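Local atomic coordinates of Afp3 (PDB entry 6RBN), a protein that probably serves as a subunit of the contractile sheath around the inner tube of the anti-feeding prophage, a phage-tail-like injection particle of Serratia entomophila. Residues D[30-35]-D[126-131]; D[37-42]-D[59-64]; D[153-158]-D[182-187]; D[119-124]-D[275-280]. One frame throughout, in Å; residues are numbered along the deposited sequence.

Interaction 1 of 4, residues D[30-35]-D[126-131]; sequences PLFVAR and CYLYPL
Strands 31-34 and 127-130 run parallel, their axes 4.7 Å apart at closest approach. Phe32 supplies both of its backbone groups to the neighbouring strand. Phe32 N donates to Tyr127 O at 3.1 Å, in the carbonyl plane. Phe32 O accepts from Tyr129 N at 3.2 Å; that bond is nearly straight at the hydrogen (175°), but the donor sits above the carbonyl plane. Farther along, Leu131 N reaches Ala34 O at 3.1 Å, almost linear at 179°. At the other end Tyr127 N to Pro30 O is only a weak bond. Leu128 turns its backbone the other way and bonds to Thr48.

The polar side chains find their partners outside the pair. Tyr127 OH bonds to Glu152, and Arg35 forms a salt bridge with Asp160. Among backbone groups, Leu131 O accepts from Tyr165 OH.

The side chains split between two faces. On one, Phe32 has CG anti to the carbonyl carbon (chi1 -62°), and Cys126 SG lies at its ring edge, in plane, 3.5 Å from Phe32 CE2. Leu128 CD2 meets Phe32 CB at 3.7 Å. On the other face, Leu31 CD1 rests against Tyr127 CB at 3.7 Å.

Helix 111-120 covers the Phe32 and Leu128 face, and helix 143-149 touches Leu31 and Tyr129. This is a parallel pair in a small mixed sheet, strand 48-49 antiparallel to 127-130, with helices on both faces: an alpha/beta arrangement.

Interaction 2 of 4, residues D[37-42]-D[59-64]; sequences TPLKPE and LFDSNV
Thr37 O is the best-held polar atom, gripped by a single bond across the contact. Asp61 N donates to Thr37 O at 2.9 Å, with an angle of 163° at the hydrogen. The donor lies nearly along the C=O axis. A second bond runs the other way: Leu39 N donates to Leu59 O at 3.2 Å, here in the carbonyl plane.

The two bonds flank Pro38 and Phe60, whose CA atoms are 4.3 Å apart. The pattern is that of an isolated antiparallel bridge with Pro38 and Phe60 as its non-hydrogen-bonded pair. Pro38 has no N-H, and at this position none is called for. The bridge ties the loop after strand 31-34 to the turn where the chain leaves helix 53-59, at the protein surface.

Phe60 CG is anti to the carbonyl carbon (chi1 -68°). Its ring edge faces Thr37 C in plane, and Phe60 CE1 lies 4.0 Å from Pro38 CG. Tyr56 and Leu43 also touch this ring.

Leu39 crosses Asp61 at about a right angle, with Leu39 CD2 3.7 Å from Asp61 CB. Thr37 OG1 stands between its own backbone N and carbonyl carbon. From there it meets Val64 CG2 tip to tip at 3.3 Å and also touches Asp61 CB. Asp61 OD1 accepts a weak bond from Asn63 N. At the exposed end, Lys40 NZ and Glu42 OE2 form a long salt bridge.

Interaction 3 of 4, residues D[153-158]-D[182-187]; sequences ITLLAS and GYFLLA
Segments 153-158 and 182-187 run in nearly the same direction, 21° apart. Leu155 lies opposite Phe184, and a single bridge joins them. Leu156 N donates to Phe184 O at 3.1 Å, with an angle of 145° at the hydrogen and the donor above the carbonyl plane. Leu155 CA adds a CA-H...O contact to the same Phe184 O at 3.3 Å. On the other side of the bridge, Phe184 N to Thr154 O is weak, because the bond is strongly bent. The segment 153-158 forms no regular strand.

The side chains are almost all apolar. Leu155 and Phe184 lie side by side and point the same way, with Leu155 CD2 3.7 Å from Phe184 CD2. Leu156 crosses Leu185 at about a right angle, and Leu156 CB sits 3.7 Å from Leu185 CD1. Ala157 CB meets Leu186 CB at 3.7 Å. Tyr183 has CG anti to the carbonyl carbon (chi1 -60°), which brings Tyr183 CE1 within 3.7 Å of Ile153 CG2.

The polar tips are served from outside: Tyr183 OH bonds to Asp148, and Thr154 OG1 to Val29 N and Thr27 O. Tyr278 of helix 271-284 touches Leu155, Phe184 and Leu186. Leu185 is bonded through its backbone to strand 204-207. With one sound and one weak bond between them, the two segments probably owe most of their hold to buried hydrophobic side chains.

Interaction 4 of 4, residues D[119-124]-D[275-280]; sequences FQNGGG and AGVYGK
Asn121, Gly122 and Lys280 bury the most surface here. The chain has just left helix 111-120 and passes along the flank of helix 271-284. Asn121 has CG anti to its carbonyl carbon (chi1 -71°). Asn121 CB touches Val277 CG1 at 4.1 Å, while Asn121 OD1 accepts a hydrogen bond from Asn297 N, outside the two segments.

Gly122 lies beside Gly276, with their CA atoms 4.7 Å apart. Neither has a side chain to hold the backbones off. A CB on Gly276 would clash with Asn121 CB. Gly122 also has a positive phi of 113°, a conformation that suits glycine. Gly276 CA makes a CA-H...O contact to Gly122 O at 3.3 Å. No hydrogen bond crosses the contact. Gly276 O is used inside its own helix, by Lys280 N at 3.2 Å.

Lys280 leaves its helix with CG anti to the backbone N and then bends at chi3 (-75°). This lays the aliphatic chain alongside Asn121 O, with Lys280 CE 3.3 Å from it.

The helix belongs to the part of the chain matched by the subtilisin-like tail sheath family. The arrangement is close packing of the glycine-rich loop after helix 111-120 against a helix at Gly276, flanked by Val277 and Lys280.

Interactions 1, 3 and 4 form one connected core, while interaction 2 lies at the surface. The centres of interactions 1 and 3 are about 11 Å apart. They touch where Pro30 and Leu31 meet Leu155, and Phe32 meets Ala157. Helix 271-284 joins interactions 3 and 4, since Tyr278 packs on Leu155 and Leu186. Ala275 of that helix reaches Phe32, linking interaction 4 to interaction 1. Phe60 packs on Leu128 and so ties interaction 2 to interaction 1. Along the chain, interaction 2 is nested within interaction 1, and interaction 3 within interaction 4; interactions 1 and 4 cross. Distant parts of the sequence are thus knitted, probably into one compact part of the sheath subunit.

Interaction 1 of 4, residues D[30-35]-D[126-131]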
loop_
_atom_site.group_PDB
_atom_site.type_symbol
_atom_site.label_atom_id
_atom_site.label_comp_id
_atom_site.label_asym_id
_atom_site.label_seq_id
_atom_site.Cartn_x
_atom_site.Cartn_y
_atom_site.Cartn_z
ATOM N N PRO D 30 4.848 -42.352 50.413
ATOM C CA PRO D 30 4.452 -43.018 51.653
ATOM C C PRO D 30 5.433 -42.801 52.803
ATOM O O PRO D 30 6.532 -42.276 52.632
ATOM C CB PRO D 30 4.423 -44.494 51.244
ATOM C CG PRO D 30 5.437 -44.581 50.181
ATOM C CD PRO D 30 5.399 -43.300 49.433
ATOM N N LEU D 31 5.002 -43.232 53.993
ATOM C CA LEU D 31 5.798 -43.160 55.222
ATOM C C LEU D 31 5.775 -44.533 55.892
ATOM O O LEU D 31 4.917 -44.822 56.730
ATOM C CB LEU D 31 5.274 -42.076 56.155
ATOM C CG LEU D 31 6.016 -41.918 57.489
ATOM C CD1 LEU D 31 7.438 -41.476 57.295
ATOM C CD2 LEU D 31 5.277 -40.989 58.400
ATOM N N PHE D 32 6.734 -45.381 55.550
ATOM C CA PHE D 32 6.741 -46.739 56.073
ATOM C C PHE D 32 7.233 -46.738 57.514
ATOM O O PHE D 32 8.394 -46.415 57.783
ATOM C CB PHE D 32 7.609 -47.640 55.205
ATOM C CG PHE D 32 7.120 -47.768 53.802
ATOM C CD1 PHE D 32 5.999 -48.520 53.516
ATOM C CD2 PHE D 32 7.788 -47.152 52.767
ATOM C CE1 PHE D 32 5.542 -48.640 52.230
ATOM C CE2 PHE D 32 7.339 -47.281 51.479
ATOM C CZ PHE D 32 6.213 -48.021 51.212
ATOM N N VAL D 33 6.350 -47.098 58.437
ATOM C CA VAL D 33 6.683 -47.222 59.850
ATOM C C VAL D 33 6.923 -48.703 60.110
ATOM O O VAL D 33 5.981 -49.496 60.189
ATOM C CB VAL D 33 5.578 -46.659 60.747
ATOM C CG1 VAL D 33 5.931 -46.855 62.206
ATOM C CG2 VAL D 33 5.354 -45.194 60.447
ATOM N N ALA D 34 8.190 -49.088 60.233
ATOM C CA ALA D 34 8.546 -50.478 60.466
ATOM C C ALA D 34 9.831 -50.521 61.284
ATOM O O ALA D 34 10.326 -49.490 61.747
ATOM C CB ALA D 34 8.678 -51.234 59.141
ATOM N N ARG D 35 10.374 -51.723 61.457
ATOM C CA ARG D 35 11.562 -51.927 62.286
ATOM C C ARG D 35 12.819 -51.808 61.426
ATOM O O ARG D 35 13.502 -52.784 61.113
ATOM C CB ARG D 35 11.498 -53.279 62.984
ATOM C CG ARG D 35 10.403 -53.407 64.018
ATOM C CD ARG D 35 10.472 -54.763 64.696
ATOM N NE ARG D 35 9.480 -54.910 65.757
ATOM C CZ ARG D 35 8.265 -55.421 65.582
ATOM N NH1 ARG D 35 7.889 -55.841 64.383
ATOM N NH2 ARG D 35 7.431 -55.516 66.605
ATOM N N CYS D 126 9.759 -41.977 49.247
ATOM C CA CYS D 126 9.772 -43.038 50.259
ATOM C C CYS D 126 10.324 -42.643 51.631
ATOM O O CYS D 126 11.438 -43.037 51.983
ATOM C CB CYS D 126 10.554 -44.237 49.716
ATOM S SG CYS D 126 10.437 -45.753 50.688
ATOM N N TYR D 127 9.612 -41.805 52.375
ATOM C CA TYR D 127 10.013 -41.459 53.731
ATOM C C TYR D 127 9.909 -42.667 54.657
ATOM O O TYR D 127 9.022 -43.509 54.511
ATOM C CB TYR D 127 9.163 -40.306 54.267
ATOM C CG TYR D 127 9.463 -38.993 53.593
ATOM C CD1 TYR D 127 10.507 -38.189 54.029
ATOM C CD2 TYR D 127 8.733 -38.576 52.497
ATOM C CE1 TYR D 127 10.793 -37.000 53.408
ATOM C CE2 TYR D 127 9.015 -37.391 51.866
ATOM C CZ TYR D 127 10.045 -36.604 52.324
ATOM O OH TYR D 127 10.325 -35.417 51.696
ATOM N N LEU D 128 10.847 -42.762 55.598
ATOM C CA LEU D 128 10.891 -43.856 56.558
ATOM C C LEU D 128 10.916 -43.311 57.977
ATOM O O LEU D 128 11.527 -42.274 58.239
ATOM C CB LEU D 128 12.117 -44.749 56.367
ATOM C CG LEU D 128 12.307 -45.519 55.067
ATOM C CD1 LEU D 128 13.549 -46.376 55.187
ATOM C CD2 LEU D 128 11.097 -46.352 54.734
ATOM N N TYR D 129 10.264 -44.024 58.888
ATOM C CA TYR D 129 10.315 -43.716 60.317
ATOM C C TYR D 129 10.666 -44.979 61.085
ATOM O O TYR D 129 9.785 -45.825 61.322
ATOM C CB TYR D 129 8.986 -43.147 60.803
ATOM C CG TYR D 129 8.988 -42.785 62.268
ATOM C CD1 TYR D 129 9.677 -41.670 62.721
ATOM C CD2 TYR D 129 8.294 -43.550 63.195
ATOM C CE1 TYR D 129 9.681 -41.331 64.054
ATOM C CE2 TYR D 129 8.293 -43.216 64.531
ATOM C CZ TYR D 129 8.989 -42.106 64.952
ATOM O OH TYR D 129 8.993 -41.767 66.282
ATOM N N PRO D 130 11.926 -45.162 61.491
ATOM C CA PRO D 130 12.290 -46.363 62.255
ATOM C C PRO D 130 11.734 -46.354 63.671
ATOM O O PRO D 130 12.063 -45.488 64.486
ATOM C CB PRO D 130 13.821 -46.332 62.245
ATOM C CG PRO D 130 14.169 -44.909 62.047
ATOM C CD PRO D 130 13.098 -44.327 61.180
ATOM N N LEU D 131 10.874 -47.326 63.964
ATOM C CA LEU D 131 10.193 -47.434 65.247
ATOM C C LEU D 131 10.356 -48.868 65.722
ATOM O O LEU D 131 9.759 -49.783 65.146
ATOM C CB LEU D 131 8.723 -47.026 65.096
ATOM C CG LEU D 131 7.753 -46.787 66.254
ATOM C CD1 LEU D 131 7.077 -48.056 66.696
ATOM C CD2 LEU D 131 8.480 -46.142 67.417
#

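Interaction 2 of 4, residues D[37-42]-D[59-64]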
loop_
_atom_site.group_PDB
_atom_site.type_symbol
_atom_site.label_atom_id
_atom_site.label_comp_id
_atom_site.label_asym_id
_atom_site.label_seq_id
_atom_site.Cartn_x
_atom_site.Cartn_y
_atom_site.Cartn_z
ATOM N N THR D 37 16.629 -50.665 60.913
ATOM C CA THR D 37 17.801 -50.568 61.772
ATOM C C THR D 37 18.816 -49.631 61.140
ATOM O O THR D 37 19.381 -49.962 60.086
ATOM C CB THR D 37 18.424 -51.944 62.002
ATOM O OG1 THR D 37 18.867 -52.480 60.752
ATOM C CG2 THR D 37 17.406 -52.886 62.616
ATOM N N PRO D 38 19.066 -48.463 61.721
ATOM C CA PRO D 38 20.027 -47.531 61.128
ATOM C C PRO D 38 21.460 -48.007 61.299
ATOM O O PRO D 38 21.769 -48.879 62.113
ATOM C CB PRO D 38 19.791 -46.236 61.911
ATOM C CG PRO D 38 18.426 -46.382 62.495
ATOM C CD PRO D 38 18.298 -47.835 62.807
ATOM N N LEU D 39 22.346 -47.415 60.502
ATOM C CA LEU D 39 23.779 -47.627 60.668
ATOM C C LEU D 39 24.374 -46.569 61.591
ATOM O O LEU D 39 24.968 -46.898 62.623
ATOM C CB LEU D 39 24.480 -47.624 59.306
ATOM C CG LEU D 39 24.163 -48.828 58.425
ATOM C CD1 LEU D 39 24.784 -48.667 57.057
ATOM C CD2 LEU D 39 24.667 -50.090 59.088
ATOM N N LYS D 40 24.217 -45.309 61.237
ATOM C CA LYS D 40 24.624 -44.245 62.147
ATOM C C LYS D 40 23.427 -43.798 62.980
ATOM O O LYS D 40 22.375 -43.477 62.415
ATOM C CB LYS D 40 25.204 -43.067 61.379
ATOM C CG LYS D 40 26.557 -43.364 60.750
ATOM C CD LYS D 40 27.167 -42.128 60.110
ATOM C CE LYS D 40 26.934 -42.096 58.610
ATOM N NZ LYS D 40 25.527 -41.755 58.265
ATOM N N PRO D 41 23.545 -43.761 64.307
ATOM C CA PRO D 41 22.359 -43.696 65.170
ATOM C C PRO D 41 21.749 -42.315 65.351
ATOM O O PRO D 41 20.929 -42.150 66.258
ATOM C CB PRO D 41 22.898 -44.217 66.510
ATOM C CG PRO D 41 24.320 -43.811 66.507
ATOM C CD PRO D 41 24.785 -43.922 65.084
ATOM N N GLU D 42 22.105 -41.307 64.552
ATOM C CA GLU D 42 21.433 -40.021 64.711
ATOM C C GLU D 42 20.036 -40.031 64.105
ATOM O O GLU D 42 19.176 -39.258 64.538
ATOM C CB GLU D 42 22.268 -38.885 64.105
ATOM C CG GLU D 42 22.394 -38.901 62.593
ATOM C CD GLU D 42 23.604 -39.673 62.123
ATOM O OE1 GLU D 42 24.224 -40.369 62.953
ATOM O OE2 GLU D 42 23.933 -39.591 60.921
ATOM N N LEU D 59 22.304 -45.561 54.281
ATOM C CA LEU D 59 21.842 -45.006 55.547
ATOM C C LEU D 59 21.434 -46.099 56.525
ATOM O O LEU D 59 21.732 -46.016 57.721
ATOM C CB LEU D 59 20.681 -44.046 55.301
ATOM C CG LEU D 59 21.040 -42.795 54.504
ATOM C CD1 LEU D 59 19.799 -41.983 54.209
ATOM C CD2 LEU D 59 22.050 -41.965 55.261
ATOM N N PHE D 60 20.751 -47.128 56.041
ATOM C CA PHE D 60 20.224 -48.189 56.884
ATOM C C PHE D 60 20.947 -49.500 56.617
ATOM O O PHE D 60 21.505 -49.725 55.540
ATOM C CB PHE D 60 18.725 -48.373 56.649
ATOM C CG PHE D 60 17.893 -47.222 57.120
ATOM C CD1 PHE D 60 17.467 -47.152 58.433
ATOM C CD2 PHE D 60 17.552 -46.198 56.254
ATOM C CE1 PHE D 60 16.703 -46.092 58.870
ATOM C CE2 PHE D 60 16.793 -45.133 56.686
ATOM C CZ PHE D 60 16.366 -45.083 57.996
ATOM N N ASP D 61 20.930 -50.371 57.621
ATOM C CA ASP D 61 21.476 -51.711 57.462
ATOM C C ASP D 61 20.501 -52.537 56.638
ATOM O O ASP D 61 19.346 -52.720 57.033
ATOM C CB ASP D 61 21.711 -52.351 58.828
ATOM C CG ASP D 61 22.592 -53.587 58.758
ATOM O OD1 ASP D 61 23.040 -53.956 57.654
ATOM O OD2 ASP D 61 22.840 -54.194 59.821
ATOM N N SER D 62 20.957 -53.030 55.491
ATOM C CA SER D 62 20.082 -53.740 54.572
ATOM C C SER D 62 20.240 -55.251 54.629
ATOM O O SER D 62 19.480 -55.956 53.961
ATOM C CB SER D 62 20.320 -53.260 53.138
ATOM O OG SER D 62 21.620 -53.603 52.697
ATOM N N ASN D 63 21.199 -55.768 55.395
ATOM C CA ASN D 63 21.353 -57.222 55.519
ATOM C C ASN D 63 20.597 -57.730 56.743
ATOM O O ASN D 63 19.587 -58.426 56.600
ATOM C CB ASN D 63 22.836 -57.587 55.584
ATOM C CG ASN D 63 23.582 -57.185 54.331
ATOM O OD1 ASN D 63 24.469 -56.333 54.367
ATOM N ND2 ASN D 63 23.216 -57.790 53.208
ATOM N N VAL D 64 21.040 -57.318 57.934
ATOM C CA VAL D 64 20.444 -57.592 59.249
ATOM C C VAL D 64 20.202 -59.090 59.432
ATOM O O VAL D 64 19.083 -59.566 59.189
ATOM C CB VAL D 64 19.159 -56.774 59.459
ATOM C CG1 VAL D 64 18.691 -56.863 60.912
ATOM C CG2 VAL D 64 19.388 -55.331 59.077
#

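Interaction 3 of 4, residues D[153-158]-D[182-187]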
loop_
_atom_site.group_PDB
_atom_site.type_symbol
_atom_site.label_atom_id
_atom_site.label_comp_id
_atom_site.label_asym_id
_atom_site.label_seq_id
_atom_site.Cartn_x
_atom_site.Cartn_y
_atom_site.Cartn_z
ATOM N N ILE D 153 4.074 -35.980 52.602
ATOM C CA ILE D 153 3.561 -37.336 52.804
ATOM C C ILE D 153 2.109 -37.411 52.348
ATOM O O ILE D 153 1.279 -36.577 52.730
ATOM C CB ILE D 153 3.718 -37.776 54.269
ATOM C CG1 ILE D 153 5.165 -38.146 54.581
ATOM C CG2 ILE D 153 2.813 -38.945 54.616
ATOM C CD1 ILE D 153 5.942 -37.064 55.213
ATOM N N THR D 154 1.797 -38.406 51.514
ATOM C CA THR D 154 0.432 -38.670 51.068
ATOM C C THR D 154 -0.123 -39.984 51.595
ATOM O O THR D 154 -1.272 -40.031 52.039
ATOM C CB THR D 154 0.368 -38.664 49.535
ATOM O OG1 THR D 154 1.206 -39.702 49.019
ATOM C CG2 THR D 154 0.840 -37.337 48.990
ATOM N N LEU D 155 0.657 -41.058 51.552
ATOM C CA LEU D 155 0.246 -42.374 52.023
ATOM C C LEU D 155 0.939 -42.693 53.341
ATOM O O LEU D 155 1.993 -42.138 53.653
ATOM C CB LEU D 155 0.588 -43.441 50.985
ATOM C CG LEU D 155 -0.099 -43.333 49.625
ATOM C CD1 LEU D 155 0.504 -44.331 48.667
ATOM C CD2 LEU D 155 -1.587 -43.559 49.761
ATOM N N LEU D 156 0.327 -43.569 54.142
ATOM C CA LEU D 156 0.957 -43.997 55.390
ATOM C C LEU D 156 1.526 -45.402 55.304
ATOM O O LEU D 156 2.742 -45.546 55.184
ATOM C CB LEU D 156 -0.050 -43.850 56.529
ATOM C CG LEU D 156 -0.478 -42.389 56.721
ATOM C CD1 LEU D 156 -1.588 -42.256 57.747
ATOM C CD2 LEU D 156 0.705 -41.521 57.102
ATOM N N ALA D 157 0.687 -46.448 55.256
ATOM C CA ALA D 157 1.050 -47.826 54.871
ATOM C C ALA D 157 2.216 -48.424 55.676
ATOM O O ALA D 157 3.307 -48.607 55.154
ATOM C CB ALA D 157 1.372 -47.891 53.374
ATOM N N SER D 158 1.980 -48.714 56.958
ATOM C CA SER D 158 3.036 -49.300 57.804
ATOM C C SER D 158 3.225 -50.792 57.518
ATOM O O SER D 158 2.310 -51.581 57.782
ATOM C CB SER D 158 2.711 -49.107 59.274
ATOM O OG SER D 158 1.602 -49.901 59.654
ATOM N N GLY D 182 -5.067 -34.527 53.921
ATOM C CA GLY D 182 -4.858 -35.251 52.689
ATOM C C GLY D 182 -4.108 -36.554 52.810
ATOM O O GLY D 182 -3.645 -37.073 51.788
ATOM N N TYR D 183 -3.967 -37.103 54.012
ATOM C CA TYR D 183 -3.289 -38.381 54.141
ATOM C C TYR D 183 -4.232 -39.514 53.764
ATOM O O TYR D 183 -5.452 -39.351 53.719
ATOM C CB TYR D 183 -2.771 -38.595 55.561
ATOM C CG TYR D 183 -1.797 -37.544 56.015
ATOM C CD1 TYR D 183 -0.552 -37.430 55.421
ATOM C CD2 TYR D 183 -2.101 -36.704 57.074
ATOM C CE1 TYR D 183 0.347 -36.473 55.836
ATOM C CE2 TYR D 183 -1.202 -35.752 57.503
ATOM C CZ TYR D 183 0.016 -35.640 56.878
ATOM O OH TYR D 183 0.912 -34.690 57.301
ATOM N N PHE D 184 -3.651 -40.678 53.495
ATOM C CA PHE D 184 -4.441 -41.835 53.091
ATOM C C PHE D 184 -3.777 -43.069 53.678
ATOM O O PHE D 184 -2.663 -43.420 53.284
ATOM C CB PHE D 184 -4.538 -41.924 51.572
ATOM C CG PHE D 184 -5.558 -42.906 51.085
ATOM C CD1 PHE D 184 -6.901 -42.579 51.088
ATOM C CD2 PHE D 184 -5.177 -44.150 50.618
ATOM C CE1 PHE D 184 -7.848 -43.469 50.635
ATOM C CE2 PHE D 184 -6.121 -45.048 50.166
ATOM C CZ PHE D 184 -7.459 -44.704 50.177
ATOM N N LEU D 185 -4.450 -43.719 54.620
ATOM C CA LEU D 185 -3.903 -44.882 55.302
ATOM C C LEU D 185 -4.164 -46.148 54.499
ATOM O O LEU D 185 -5.262 -46.350 53.975
ATOM C CB LEU D 185 -4.514 -45.011 56.696
ATOM C CG LEU D 185 -4.089 -46.178 57.587
ATOM C CD1 LEU D 185 -2.619 -46.116 57.902
ATOM C CD2 LEU D 185 -4.896 -46.168 58.862
ATOM N N LEU D 186 -3.148 -46.998 54.403
ATOM C CA LEU D 186 -3.266 -48.307 53.769
ATOM C C LEU D 186 -3.146 -49.360 54.866
ATOM O O LEU D 186 -2.055 -49.843 55.169
ATOM C CB LEU D 186 -2.212 -48.503 52.694
ATOM C CG LEU D 186 -2.316 -47.597 51.475
ATOM C CD1 LEU D 186 -1.159 -47.840 50.532
ATOM C CD2 LEU D 186 -3.634 -47.833 50.785
ATOM N N ALA D 187 -4.279 -49.714 55.457
ATOM C CA ALA D 187 -4.306 -50.684 56.536
ATOM C C ALA D 187 -4.326 -52.101 55.977
ATOM O O ALA D 187 -4.456 -52.325 54.773
ATOM C CB ALA D 187 -5.513 -50.445 57.440
#

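Interaction 4 of 4, residues D[119-124]-D[275-280]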
loop_
_atom_site.group_PDB
_atom_site.type_symbol
_atom_site.label_atom_id
_atom_site.label_comp_id
_atom_site.label_asym_id
_atom_site.label_seq_id
_atom_site.Cartn_x
_atom_site.Cartn_y
_atom_site.Cartn_z
ATOM N N PHE D 119 10.147 -50.850 45.649
ATOM C CA PHE D 119 10.776 -50.256 44.477
ATOM C C PHE D 119 10.632 -51.149 43.248
ATOM O O PHE D 119 10.754 -50.672 42.114
ATOM C CB PHE D 119 12.245 -49.952 44.755
ATOM C CG PHE D 119 12.464 -48.857 45.754
ATOM C CD1 PHE D 119 12.270 -47.536 45.402
ATOM C CD2 PHE D 119 12.902 -49.143 47.029
ATOM C CE1 PHE D 119 12.476 -46.526 46.313
ATOM C CE2 PHE D 119 13.111 -48.137 47.947
ATOM C CZ PHE D 119 12.897 -46.828 47.585
ATOM N N GLN D 120 10.378 -52.445 43.447
ATOM C CA GLN D 120 10.095 -53.315 42.307
ATOM C C GLN D 120 8.711 -53.060 41.729
ATOM O O GLN D 120 8.462 -53.376 40.562
ATOM C CB GLN D 120 10.222 -54.786 42.697
ATOM C CG GLN D 120 11.642 -55.266 42.884
ATOM C CD GLN D 120 11.713 -56.712 43.324
ATOM O OE1 GLN D 120 10.689 -57.367 43.498
ATOM N NE2 GLN D 120 12.925 -57.209 43.527
ATOM N N ASN D 121 7.802 -52.508 42.521
ATOM C CA ASN D 121 6.433 -52.271 42.094
ATOM C C ASN D 121 6.162 -50.814 41.750
ATOM O O ASN D 121 4.999 -50.440 41.590
ATOM C CB ASN D 121 5.467 -52.733 43.180
ATOM C CG ASN D 121 5.406 -54.234 43.296
ATOM O OD1 ASN D 121 5.300 -54.937 42.300
ATOM N ND2 ASN D 121 5.498 -54.735 44.514
ATOM N N GLY D 122 7.197 -49.993 41.625
ATOM C CA GLY D 122 7.013 -48.569 41.429
ATOM C C GLY D 122 7.493 -47.775 42.626
ATOM O O GLY D 122 6.807 -47.696 43.646
ATOM N N GLY D 123 8.675 -47.174 42.509
ATOM C CA GLY D 123 9.324 -46.523 43.626
ATOM C C GLY D 123 8.768 -45.145 43.926
ATOM O O GLY D 123 7.678 -44.764 43.498
ATOM N N GLY D 124 9.545 -44.390 44.696
ATOM C CA GLY D 124 9.165 -43.061 45.099
ATOM C C GLY D 124 10.167 -42.445 46.052
ATOM O O GLY D 124 11.208 -43.030 46.354
ATOM N N ALA D 275 1.457 -49.657 48.134
ATOM C CA ALA D 275 2.006 -48.306 48.052
ATOM C C ALA D 275 2.896 -48.149 46.827
ATOM O O ALA D 275 3.048 -47.041 46.300
ATOM C CB ALA D 275 2.782 -47.974 49.323
ATOM N N GLY D 276 3.492 -49.246 46.362
ATOM C CA GLY D 276 4.220 -49.206 45.110
ATOM C C GLY D 276 3.309 -49.085 43.904
ATOM O O GLY D 276 3.588 -48.317 42.983
ATOM N N VAL D 277 2.196 -49.826 43.898
ATOM C CA VAL D 277 1.367 -49.864 42.697
ATOM C C VAL D 277 0.479 -48.633 42.601
ATOM O O VAL D 277 -0.154 -48.404 41.565
ATOM C CB VAL D 277 0.526 -51.153 42.636
ATOM C CG1 VAL D 277 1.409 -52.373 42.798
ATOM C CG2 VAL D 277 -0.601 -51.122 43.641
ATOM N N TYR D 278 0.390 -47.835 43.667
ATOM C CA TYR D 278 -0.255 -46.534 43.530
ATOM C C TYR D 278 0.614 -45.591 42.714
ATOM O O TYR D 278 0.116 -44.851 41.864
ATOM C CB TYR D 278 -0.567 -45.905 44.887
ATOM C CG TYR D 278 -1.739 -46.487 45.639
ATOM C CD1 TYR D 278 -2.470 -47.552 45.137
ATOM C CD2 TYR D 278 -2.177 -45.897 46.812
ATOM C CE1 TYR D 278 -3.548 -48.062 45.831
ATOM C CE2 TYR D 278 -3.261 -46.387 47.495
ATOM C CZ TYR D 278 -3.945 -47.467 47.000
ATOM O OH TYR D 278 -5.026 -47.961 47.682
ATOM N N GLY D 279 1.923 -45.600 42.968
ATOM C CA GLY D 279 2.817 -44.737 42.218
ATOM C C GLY D 279 2.974 -45.171 40.774
ATOM O O GLY D 279 3.224 -44.347 39.892
ATOM N N LYS D 280 2.834 -46.470 40.514
ATOM C CA LYS D 280 2.875 -46.958 39.143
ATOM C C LYS D 280 1.613 -46.572 38.384
ATOM O O LYS D 280 1.675 -46.197 37.210
ATOM C CB LYS D 280 3.061 -48.473 39.134
ATOM C CG LYS D 280 3.226 -49.070 37.758
ATOM C CD LYS D 280 3.254 -50.580 37.816
ATOM C CE LYS D 280 4.569 -51.086 38.358
ATOM N NZ LYS D 280 4.631 -52.568 38.304
#